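Local atomic coordinates of Lys-gingipain W83 (Porphyromonas gingivalis, PDB entry 3M1H), a protein that cleaves proteins after lysine as a secreted cysteine protease, and here is represented by a calcium-binding cleaved adhesin domain from its haemagglutinin/adhesin region. Residues G79-W84 with K144-P149; C86-N91 with R136-W141. All blocks are in the same frame, centred on the assembly; numbering follows the deposited sequence.

Interaction 1. Residues G79-W84 with K144-P149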
ATOM      1  N   GLY A  79      -8.711 -15.514  -9.183  1.00 17.87           N
ATOM      2  CA  GLY A  79      -7.277 -15.559  -8.933  1.00 18.93           C
ATOM      3  C   GLY A  79      -6.897 -15.336  -7.491  1.00 16.09           C
ATOM      4  O   GLY A  79      -7.744 -15.269  -6.589  1.00 16.40           O
ATOM      5  N   THR A  80      -5.578 -15.236  -7.253  1.00 14.91           N
ATOM      6  CA  THR A  80      -5.022 -15.101  -5.911  1.00 14.77           C
ATOM      7  C   THR A  80      -3.989 -13.975  -5.919  1.00 14.84           C
ATOM      8  O   THR A  80      -3.079 -13.972  -6.778  1.00 16.24           O
ATOM      9  CB  THR A  80      -4.335 -16.379  -5.400  1.00 16.69           C
ATOM     10  OG1 THR A  80      -5.260 -17.473  -5.542  1.00 20.92           O
ATOM     11  CG2 THR A  80      -3.882 -16.215  -3.913  1.00 19.58           C
ATOM     12  N   LEU A  81      -4.175 -13.060  -4.972  1.00 14.04           N
ATOM     13  CA  LEU A  81      -3.251 -11.965  -4.722  1.00 15.58           C
ATOM     14  C   LEU A  81      -2.385 -12.322  -3.540  1.00 14.20           C
ATOM     15  O   LEU A  81      -2.910 -12.711  -2.477  1.00 14.04           O
ATOM     16  CB  LEU A  81      -4.026 -10.678  -4.403  1.00 14.66           C
ATOM     17  CG  LEU A  81      -3.277  -9.489  -3.807  1.00 14.21           C
ATOM     18  CD1 LEU A  81      -2.343  -8.872  -4.824  1.00 13.07           C
ATOM     19  CD2 LEU A  81      -4.245  -8.406  -3.263  1.00 11.55           C
ATOM     20  N   THR A  82      -1.072 -12.124  -3.679  1.00 13.48           N
ATOM     21  CA  THR A  82      -0.169 -12.050  -2.539  1.00 10.42           C
ATOM     22  C   THR A  82       0.655 -10.786  -2.625  1.00 13.28           C
ATOM     23  O   THR A  82       0.920 -10.264  -3.708  1.00 12.79           O
ATOM     24  CB  THR A  82       0.803 -13.255  -2.421  1.00 14.73           C
ATOM     25  OG1 THR A  82       1.641 -13.310  -3.577  1.00 16.64           O
ATOM     26  CG2 THR A  82       0.048 -14.568  -2.336  1.00 14.11           C
ATOM     27  N   PHE A  83       1.009 -10.285  -1.458  1.00 11.67           N
ATOM     28  CA  PHE A  83       1.800  -9.068  -1.346  1.00 11.65           C
ATOM     29  C   PHE A  83       2.454  -9.021   0.011  1.00 12.55           C
ATOM     30  O   PHE A  83       2.050  -9.752   0.938  1.00 12.93           O
ATOM     31  CB  PHE A  83       0.956  -7.810  -1.620  1.00  9.19           C
ATOM     32  CG  PHE A  83      -0.160  -7.562  -0.619  1.00  9.55           C
ATOM     33  CD1 PHE A  83       0.059  -6.808   0.510  1.00 12.10           C
ATOM     34  CD2 PHE A  83      -1.408  -8.133  -0.813  1.00 13.13           C
ATOM     35  CE1 PHE A  83      -0.970  -6.578   1.440  1.00 16.00           C
ATOM     36  CE2 PHE A  83      -2.453  -7.880   0.117  1.00 12.61           C
ATOM     37  CZ  PHE A  83      -2.216  -7.136   1.223  1.00 15.12           C
ATOM     38  N   TRP A  84       3.434  -8.132   0.141  1.00 11.64           N
ATOM     39  CA  TRP A  84       4.124  -7.922   1.401  1.00 13.30           C
ATOM     40  C   TRP A  84       3.894  -6.502   1.913  1.00 12.10           C
ATOM     41  O   TRP A  84       3.877  -5.529   1.117  1.00 11.83           O
ATOM     42  CB  TRP A  84       5.607  -8.190   1.243  1.00 12.22           C
ATOM     43  CG  TRP A  84       5.950  -9.615   0.886  1.00 13.41           C
ATOM     44  CD1 TRP A  84       5.855 -10.213  -0.335  1.00 14.42           C
ATOM     45  CD2 TRP A  84       6.471 -10.593   1.781  1.00 14.68           C
ATOM     46  NE1 TRP A  84       6.288 -11.531  -0.247  1.00 16.01           N
ATOM     47  CE2 TRP A  84       6.683 -11.774   1.037  1.00 14.31           C
ATOM     48  CE3 TRP A  84       6.783 -10.582   3.138  1.00 12.60           C
ATOM     49  CZ2 TRP A  84       7.196 -12.928   1.626  1.00 14.64           C
ATOM     50  CZ3 TRP A  84       7.275 -11.738   3.721  1.00 16.94           C
ATOM     51  CH2 TRP A  84       7.476 -12.892   2.946  1.00 14.01           C
ATOM     52  N   LYS A 144       0.718 -11.277   2.863  1.00 13.68           N
ATOM     53  CA  LYS A 144      -0.737 -11.426   2.930  1.00 15.17           C
ATOM     54  C   LYS A 144      -1.241 -12.099   1.673  1.00 15.47           C
ATOM     55  O   LYS A 144      -0.635 -11.955   0.589  1.00 13.14           O
ATOM     56  CB  LYS A 144      -1.431 -10.054   3.072  1.00 17.35           C
ATOM     57  CG  LYS A 144      -0.916  -9.160   4.185  1.00 17.66           C
ATOM     58  CD  LYS A 144      -1.365  -9.683   5.537  1.00 17.24           C
ATOM     59  CE  LYS A 144      -0.590  -9.005   6.633  1.00 20.60           C
ATOM     60  NZ  LYS A 144      -1.138  -9.384   7.980  1.00 28.76           N
ATOM     61  N   THR A 145      -2.331 -12.860   1.806  1.00 13.31           N
ATOM     62  CA  THR A 145      -2.937 -13.595   0.710  1.00 15.23           C
ATOM     63  C   THR A 145      -4.415 -13.276   0.662  1.00 15.10           C
ATOM     64  O   THR A 145      -5.091 -13.363   1.697  1.00 15.54           O
ATOM     65  CB  THR A 145      -2.703 -15.122   0.869  1.00 16.05           C
ATOM     66  OG1 THR A 145      -1.291 -15.377   0.894  1.00 17.21           O
ATOM     67  CG2 THR A 145      -3.325 -15.915  -0.261  1.00 15.91           C
ATOM     68  N   VAL A 146      -4.885 -12.843  -0.504  1.00 16.53           N
ATOM     69  CA  VAL A 146      -6.290 -12.456  -0.696  1.00 15.25           C
ATOM     70  C   VAL A 146      -6.849 -13.155  -1.931  1.00 17.14           C
ATOM     71  O   VAL A 146      -6.264 -13.137  -2.996  1.00 14.81           O
ATOM     72  CB  VAL A 146      -6.404 -10.927  -0.889  1.00 14.31           C
ATOM     73  CG1 VAL A 146      -7.843 -10.530  -1.110  1.00 19.09           C
ATOM     74  CG2 VAL A 146      -5.780 -10.165   0.274  1.00 17.63           C
ATOM     75  N   GLN A 147      -7.994 -13.803  -1.809  1.00 16.00           N
ATOM     76  CA  GLN A 147      -8.615 -14.425  -2.956  1.00 16.42           C
ATOM     77  C   GLN A 147      -9.450 -13.423  -3.748  1.00 15.66           C
ATOM     78  O   GLN A 147     -10.170 -12.626  -3.153  1.00 18.79           O
ATOM     79  CB  GLN A 147      -9.478 -15.619  -2.514  1.00 18.20           C
ATOM     80  CG  GLN A 147      -8.718 -16.642  -1.664  1.00 19.69           C
ATOM     81  CD  GLN A 147      -7.469 -17.224  -2.359  1.00 22.35           C
ATOM     82  OE1 GLN A 147      -7.404 -17.313  -3.578  1.00 22.21           O
ATOM     83  NE2 GLN A 147      -6.461 -17.604  -1.551  1.00 20.82           N
ATOM     84  N   LEU A 148      -9.312 -13.462  -5.060  1.00 14.27           N
ATOM     85  CA  LEU A 148      -9.943 -12.509  -5.980  1.00 14.75           C
ATOM     86  C   LEU A 148     -11.073 -13.189  -6.763  1.00 14.72           C
ATOM     87  O   LEU A 148     -10.866 -14.205  -7.410  1.00 16.08           O
ATOM     88  CB  LEU A 148      -8.938 -11.896  -6.969  1.00 14.55           C
ATOM     89  CG  LEU A 148      -7.717 -11.193  -6.372  1.00 15.71           C
ATOM     90  CD1 LEU A 148      -6.772 -10.763  -7.474  1.00 13.78           C
ATOM     91  CD2 LEU A 148      -8.091 -10.030  -5.430  1.00 15.14           C
ATOM     92  N   PRO A 149     -12.285 -12.611  -6.726  1.00 15.99           N
ATOM     93  CA  PRO A 149     -13.383 -13.277  -7.420  1.00 17.66           C
ATOM     94  C   PRO A 149     -13.266 -13.225  -8.914  1.00 18.13           C
ATOM     95  O   PRO A 149     -12.621 -12.348  -9.477  1.00 17.85           O
ATOM     96  CB  PRO A 149     -14.628 -12.498  -6.955  1.00 20.72           C
ATOM     97  CG  PRO A 149     -14.130 -11.224  -6.550  1.00 20.64           C
ATOM     98  CD  PRO A 149     -12.741 -11.426  -5.995  1.00 19.00           C
TER
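Gly79, Leu81 and Phe83 pair with Leu148, Val146 and Lys144 as the hydrogen-bonded pairs of two antiparallel strands, whose axes come within 4.6 Å at 155°, each pair closing a ring of two backbone bonds. Both bonds of Leu81 and Val146 are short and straight, with Val146 N 2.8 Å from Leu81 O. The non-hydrogen-bonded pairs draw closer, and Thr82-Thr145 adds two CA-H...O contacts, Thr82 CA to Lys144 O and Thr145 CA to Leu81 O.

On the face of Leu81, Phe83, Val146 and Leu148 the ring of Phe83 leans across to the neighbouring strand. Its CG sits between the backbone N and the carbonyl carbon (chi1 64°), and the far end of the ring reaches Lys144, whose CB lies over one face, offset toward the rim, 3.5 Å from Phe83 CZ. Val146 CG2 meets the same ring at its edge, 4.0 Å from Phe83 CE2. The lysine chain then bends at chi2 and leads away, its NZ forming a salt bridge with Glu118. Further along, Leu81 lies beside Val146, and its CB touches Leu148 CD1.

The other face is polar at one end: Thr80 OG1 donates to Gln147 OE1 at 2.9 Å, and the bend at chi2 of the glutamine sets its CD beside the threonine. Thr80 CG2 also meets Thr145 CG2 at 3.7 Å.

Strand 167-177 flanks 79-84 on its other edge, while Val99 and Tyr97 of the second sheet cover Leu81 and Phe83. Antiparallel pairing with one apolar face turned to an opposing sheet is characteristic of the beta jelly roll of this adhesin domain.

Interaction 2. Residues C86-N91 with R136-W141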
ATOM      1  N   CYS A  86       4.642  -3.724   5.424  1.00 11.91           N
ATOM      2  CA  CYS A  86       5.182  -3.438   6.736  1.00 12.11           C
ATOM      3  C   CYS A  86       4.945  -1.988   7.122  1.00 14.49           C
ATOM      4  O   CYS A  86       4.684  -1.128   6.260  1.00 13.20           O
ATOM      5  CB  CYS A  86       6.687  -3.756   6.807  1.00 16.04           C
ATOM      6  SG  CYS A  86       7.828  -2.586   6.019  1.00 17.87           S
ATOM      7  N   ALA A  87       5.089  -1.714   8.417  1.00 13.58           N
ATOM      8  CA  ALA A  87       5.155  -0.380   8.898  1.00 13.61           C
ATOM      9  C   ALA A  87       6.557   0.152   8.724  1.00 12.78           C
ATOM     10  O   ALA A  87       7.540  -0.502   9.125  1.00 13.89           O
ATOM     11  CB  ALA A  87       4.747  -0.360  10.415  1.00 15.02           C
ATOM     12  N   GLN A  88       6.727   1.349   8.188  1.00 15.17           N
ATOM     13  CA  GLN A  88       8.094   1.882   8.069  1.00 13.53           C
ATOM     14  C   GLN A  88       8.812   2.148   9.410  1.00 12.93           C
ATOM     15  O   GLN A  88      10.007   1.956   9.532  1.00 14.75           O
ATOM     16  CB  GLN A  88       8.136   3.164   7.206  1.00 14.58           C
ATOM     17  CG  GLN A  88       9.508   3.809   7.145  1.00 13.49           C
ATOM     18  CD  GLN A  88      10.572   2.906   6.552  1.00 14.15           C
ATOM     19  OE1 GLN A  88      10.230   1.917   5.913  1.00 13.38           O
ATOM     20  NE2 GLN A  88      11.844   3.233   6.756  1.00 15.70           N
ATOM     21  N   ASP A  89       8.041   2.581  10.408  1.00 14.99           N
ATOM     22  CA  ASP A  89       8.565   2.733  11.753  1.00 15.47           C
ATOM     23  C   ASP A  89       7.905   1.674  12.624  1.00 15.30           C
ATOM     24  O   ASP A  89       6.722   1.794  12.905  1.00 17.54           O
ATOM     25  CB  ASP A  89       8.270   4.150  12.263  1.00 16.77           C
ATOM     26  CG  ASP A  89       9.015   4.480  13.554  1.00 20.61           C
ATOM     27  OD1 ASP A  89       9.322   3.545  14.333  1.00 18.00           O
ATOM     28  OD2 ASP A  89       9.263   5.681  13.786  1.00 22.44           O
ATOM     29  N   ALA A  90       8.666   0.652  13.036  1.00 16.76           N
ATOM     30  CA  ALA A  90       8.127  -0.415  13.885  1.00 18.04           C
ATOM     31  C   ALA A  90       7.449   0.123  15.149  1.00 19.32           C
ATOM     32  O   ALA A  90       6.611  -0.564  15.706  1.00 22.51           O
ATOM     33  CB  ALA A  90       9.231  -1.414  14.275  1.00 20.13           C
ATOM     34  N   ASN A  91       7.835   1.327  15.579  1.00 17.33           N
ATOM     35  CA  ASN A  91       7.343   1.951  16.819  1.00 20.28           C
ATOM     36  C   ASN A  91       6.180   2.943  16.664  1.00 22.43           C
ATOM     37  O   ASN A  91       5.652   3.488  17.644  1.00 21.98           O
ATOM     38  CB  ASN A  91       8.519   2.632  17.516  1.00 20.74           C
ATOM     39  CG  ASN A  91       9.677   1.699  17.712  1.00 28.30           C
ATOM     40  OD1 ASN A  91       9.554   0.681  18.401  1.00 30.38           O
ATOM     41  ND2 ASN A  91      10.798   2.002  17.080  1.00 27.60           N
ATOM     42  N   ARG A 136      14.541   4.453  13.846  1.00 21.16           N
ATOM     43  CA  ARG A 136      15.003   3.176  14.399  1.00 20.69           C
ATOM     44  C   ARG A 136      14.724   2.082  13.401  1.00 23.05           C
ATOM     45  O   ARG A 136      15.059   2.225  12.233  1.00 25.23           O
ATOM     46  CB  ARG A 136      14.368   2.890  15.774  1.00 24.71           C
ATOM     47  CG  ARG A 136      14.566   3.981  16.805  1.00 27.01           C
ATOM     48  CD  ARG A 136      13.804   3.609  18.070  1.00 26.45           C
ATOM     49  NE  ARG A 136      13.946   4.619  19.102  1.00 30.17           N
ATOM     50  CZ  ARG A 136      13.217   5.721  19.193  1.00 30.58           C
ATOM     51  NH1 ARG A 136      12.264   5.986  18.299  1.00 32.56           N
ATOM     52  NH2 ARG A 136      13.435   6.564  20.197  1.00 37.36           N
ATOM     53  N   ALA A 137      14.101   0.990  13.835  1.00 20.93           N
ATOM     54  CA  ALA A 137      13.965  -0.152  12.954  1.00 20.23           C
ATOM     55  C   ALA A 137      12.685  -0.068  12.138  1.00 19.12           C
ATOM     56  O   ALA A 137      11.653   0.474  12.562  1.00 18.74           O
ATOM     57  CB  ALA A 137      14.015  -1.446  13.744  1.00 23.84           C
ATOM     58  N   GLN A 138      12.767  -0.622  10.947  1.00 18.18           N
ATOM     59  CA  GLN A 138      11.587  -0.882  10.167  1.00 16.45           C
ATOM     60  C   GLN A 138      10.750  -2.005  10.794  1.00 18.45           C
ATOM     61  O   GLN A 138      11.288  -2.915  11.444  1.00 20.68           O
ATOM     62  CB  GLN A 138      12.083  -1.246   8.749  1.00 18.99           C
ATOM     63  CG  GLN A 138      11.183  -0.963   7.635  1.00 20.59           C
ATOM     64  CD  GLN A 138      11.776  -1.406   6.297  1.00 19.28           C
ATOM     65  OE1 GLN A 138      12.372  -2.477   6.182  1.00 22.87           O
ATOM     66  NE2 GLN A 138      11.560  -0.594   5.271  1.00 14.30           N
ATOM     67  N   GLY A 139       9.448  -1.972  10.581  1.00 18.16           N
ATOM     68  CA  GLY A 139       8.587  -3.051  10.994  1.00 19.04           C
ATOM     69  C   GLY A 139       8.901  -4.294  10.186  1.00 16.62           C
ATOM     70  O   GLY A 139       9.464  -4.217   9.089  1.00 18.86           O
ATOM     71  N   THR A 140       8.478  -5.429  10.721  1.00 20.68           N
ATOM     72  CA  THR A 140       8.592  -6.697  10.032  1.00 19.24           C
ATOM     73  C   THR A 140       7.719  -6.727   8.769  1.00 16.43           C
ATOM     74  O   THR A 140       6.580  -6.292   8.766  1.00 15.12           O
ATOM     75  CB  THR A 140       8.154  -7.867  10.939  1.00 22.02           C
ATOM     76  OG1 THR A 140       8.881  -7.821  12.167  1.00 26.61           O
ATOM     77  CG2 THR A 140       8.406  -9.219  10.243  1.00 22.64           C
ATOM     78  N   TRP A 141       8.292  -7.224   7.675  1.00 15.06           N
ATOM     79  CA  TRP A 141       7.534  -7.516   6.473  1.00 14.68           C
ATOM     80  C   TRP A 141       6.724  -8.780   6.679  1.00 13.34           C
ATOM     81  O   TRP A 141       7.284  -9.833   7.051  1.00 17.31           O
ATOM     82  CB  TRP A 141       8.448  -7.711   5.266  1.00 12.25           C
ATOM     83  CG  TRP A 141       9.095  -6.432   4.768  1.00 16.00           C
ATOM     84  CD1 TRP A 141      10.349  -5.964   5.072  1.00 18.72           C
ATOM     85  CD2 TRP A 141       8.533  -5.497   3.850  1.00 11.44           C
ATOM     86  NE1 TRP A 141      10.593  -4.788   4.405  1.00 16.63           N
ATOM     87  CE2 TRP A 141       9.492  -4.474   3.656  1.00 15.14           C
ATOM     88  CE3 TRP A 141       7.301  -5.403   3.192  1.00 12.93           C
ATOM     89  CZ2 TRP A 141       9.257  -3.380   2.824  1.00 14.44           C
ATOM     90  CZ3 TRP A 141       7.071  -4.316   2.354  1.00 11.69           C
ATOM     91  CH2 TRP A 141       8.045  -3.319   2.199  1.00 11.85           C
TER
HETATM   92  O   HOH W   1       5.363  -4.160  10.062  1.00 16.75           O
HETATM   93  O   HOH W   2      11.827   3.364  13.200  1.00 24.61           O
HETATM   94  O   HOH W   3      12.775   0.222  16.615  1.00 32.07           O
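Cys86 packs against Trp141 where strand 79-87 of the jelly roll runs out into a loop, and the partner segment 136-141 belongs to the loop that leads into strand 142-148. The sulfur is the main aromatic contact, a Cys sulfur-aromatic arrangement: SG stands over the centre of the six-membered ring, 3.5 Å from its centroid and 15° off the normal. Cys86 CB lies over the same ring as a CH-pi contact and also approaches Thr140 O. With SG between the backbone N and the carbonyl carbon (chi1 76°), the thiol is carried over the indole.

Backbone bonds tie the strand end and the loop beyond it to the second loop. Gly139 N donates to Ala87 O at 2.8 Å; Ala90 N donates to Ala137 O, leaving Ala90 CB against Gly139 CA.

Among the side-chain bonds, Gln138 NE2 gives a nearly straight bond (172°) to Gln88 OE1, which lies in the donor's amide plane although the two amide planes stand almost perpendicular. Both atoms have second partners, Ala42 O for the nitrogen and Asn169 ND2 for the oxygen. Asp89 OD1 accepts from Asn91 N, forming an Asx turn, and its OD2 takes the N-H of Gly134.

At the outer end, the side chains of Asn91 and Arg136 cross at about a right angle, ND2 lying 3.5 Å from Arg136 CD, while Asn91 OD1 is hydrogen-bonded to Thr124 OG1 and the guanidinium is paired with Glu130. Water also bridges the two segments: one molecule accepts from Ala87 N at 3.0 Å and donates to Thr140 O at 2.8 Å.

How the interactions relate
Interactions 1 and 2 show how two neighbouring strands, and the chain that adjoins them, can stay in contact beyond their paired stretch. Strand 79-87 serves both, and interaction 2 is nested within the chain loop that interaction 1 closes. Their centres lie 22 Å apart, yet they touch where Trp84 O comes 3.6 Å from Trp141 CZ3; His44 meets both tryptophan rings. The junction lies near the calcium site formed by Asp9, Glu11, Ser46, Ile48 and Asp171. The side chain of Trp141 is about 7 Å from a calcium ion and about 4 Å from the side chain of Asp171, whereas that of Phe83 is about 11 Å from a calcium ion.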